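Local atomic coordinates of uncharacterized protein (Methanothermobacter thermautotrophicus, PDB entry 1L1S), a protein that is of unknown function but belongs to the DsrE/DsrF-like family, some of whose members handle sulfur in sulfur-relay or sulfur-oxidation pathways. Residues G45-R50 against S79-D84. Sequence-based numbering, arbitrary orientation.
Sequences GVNVLR and SGMDGD
Asn-47 OD1 meets two groups. The terminal methyl of Met-81, CE, lies 3.7 Å from Asn-47 OD1, and the guanidinium of Arg-50 turns its edge to the same oxygen, which lies in its plane. Neither approach is a hydrogen bond. The amide is held from its other end, where ND2 bonds to Asp-13 OD2. Met-81, modelled as selenomethionine, makes all the close contacts from its side. A turn about its CG-SE bond (chi3 -93°) carries CE toward the Asn-47 amide oxygen. There CE also packs on Val-46 CG2 at 3.8 Å, an apolar contact. Farther back along the chain, Met-81 CG lies over one face of the Arg-50 guanidinium, 3.6 Å from Arg-50 NH2. The selenium is 3.9 Å from Arg-50 NE. Arg-50 is extended from CG to NE, and a turn about CD-NE (chi4 -74°) sets the plane whose face meets Met-81 CG. No hydrogen bond joins the two segments. The contact is plain side-chain packing between two loops of a parallel sheet fold. Residues 45-50 follow strand 35-41 and precede helix 56-64, while residues 79-84 run from helix 73-78 toward strand 91-93. Helix 73-78 borders both: Val-46 touches Thr-75, and Met-81 touches Leu-76.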
# COMPACT_ATOMS: atom_id res chain seq x y z
N GLY A 45 -10.40 -7.87 -6.94
CA GLY A 45 -9.15 -8.41 -7.43
C GLY A 45 -9.19 -9.89 -7.79
O GLY A 45 -8.43 -10.34 -8.65
N VAL A 46 -10.06 -10.67 -7.16
CA VAL A 46 -10.08 -12.09 -7.52
C VAL A 46 -10.55 -12.35 -8.96
O VAL A 46 -10.22 -13.39 -9.54
CB VAL A 46 -10.92 -12.91 -6.54
CG1 VAL A 46 -10.36 -12.74 -5.14
CG2 VAL A 46 -12.38 -12.49 -6.61
N ASN A 47 -11.32 -11.42 -9.53
CA ASN A 47 -11.78 -11.61 -10.90
C ASN A 47 -10.60 -11.85 -11.83
O ASN A 47 -10.73 -12.46 -12.88
CB ASN A 47 -12.60 -10.40 -11.37
CG ASN A 47 -13.89 -10.24 -10.60
OD1 ASN A 47 -14.47 -11.22 -10.15
ND2 ASN A 47 -14.34 -9.00 -10.45
N VAL A 48 -9.42 -11.37 -11.43
CA VAL A 48 -8.23 -11.54 -12.24
C VAL A 48 -7.77 -13.00 -12.26
O VAL A 48 -7.09 -13.43 -13.20
CB VAL A 48 -7.07 -10.67 -11.71
CG1 VAL A 48 -5.76 -11.14 -12.30
CG2 VAL A 48 -7.33 -9.21 -12.07
N LEU A 49 -8.14 -13.75 -11.24
CA LEU A 49 -7.74 -15.15 -11.15
C LEU A 49 -8.77 -16.13 -11.72
O LEU A 49 -8.58 -17.34 -11.63
CB LEU A 49 -7.43 -15.50 -9.69
CG LEU A 49 -6.47 -14.55 -8.94
CD1 LEU A 49 -6.19 -15.10 -7.55
CD2 LEU A 49 -5.17 -14.40 -9.74
N ARG A 50 -9.87 -15.62 -12.29
CA ARG A 50 -10.93 -16.46 -12.87
C ARG A 50 -10.44 -17.17 -14.14
O ARG A 50 -9.58 -16.67 -14.84
CB ARG A 50 -12.14 -15.62 -13.28
CG ARG A 50 -13.07 -15.17 -12.18
CD ARG A 50 -14.15 -14.26 -12.78
NE ARG A 50 -15.40 -14.33 -12.03
CZ ARG A 50 -16.25 -15.36 -12.08
NH1 ARG A 50 -16.00 -16.40 -12.85
NH2 ARG A 50 -17.33 -15.36 -11.31
N SER A 79 -18.47 -13.53 -3.16
CA SER A 79 -18.65 -13.23 -4.58
C SER A 79 -19.30 -14.36 -5.37
O SER A 79 -19.20 -14.39 -6.59
CB SER A 79 -17.31 -12.90 -5.22
OG SER A 79 -16.68 -11.83 -4.56
N GLY A 80 -19.97 -15.29 -4.69
CA GLY A 80 -20.58 -16.39 -5.42
C GLY A 80 -19.55 -17.07 -6.33
O GLY A 80 -19.71 -17.15 -7.56
N MSE A 81 -18.45 -17.52 -5.72
CA MSE A 81 -17.40 -18.19 -6.45
C MSE A 81 -16.89 -19.34 -5.59
O MSE A 81 -17.04 -19.32 -4.36
CB MSE A 81 -16.23 -17.23 -6.72
CG MSE A 81 -16.20 -16.64 -8.11
SE MSE A 81 -14.72 -15.37 -8.31
CE MSE A 81 -15.73 -13.78 -7.85
N ASP A 82 -16.31 -20.34 -6.23
CA ASP A 82 -15.72 -21.46 -5.51
C ASP A 82 -14.46 -21.79 -6.30
O ASP A 82 -14.22 -21.19 -7.33
CB ASP A 82 -16.69 -22.65 -5.43
CG ASP A 82 -16.64 -23.55 -6.64
OD1 ASP A 82 -16.97 -24.75 -6.49
OD2 ASP A 82 -16.28 -23.09 -7.74
N GLY A 83 -13.65 -22.72 -5.81
CA GLY A 83 -12.41 -23.07 -6.49
C GLY A 83 -12.51 -23.53 -7.93
O GLY A 83 -11.52 -23.49 -8.68
N ASP A 84 -13.70 -24.00 -8.32
CA ASP A 84 -13.94 -24.48 -9.68
C ASP A 84 -13.95 -23.33 -10.68
O ASP A 84 -13.74 -23.54 -11.87
CB ASP A 84 -15.28 -25.22 -9.74
CG ASP A 84 -15.15 -26.71 -9.43
OD1 ASP A 84 -14.29 -27.08 -8.61
OD2 ASP A 84 -15.92 -27.51 -10.00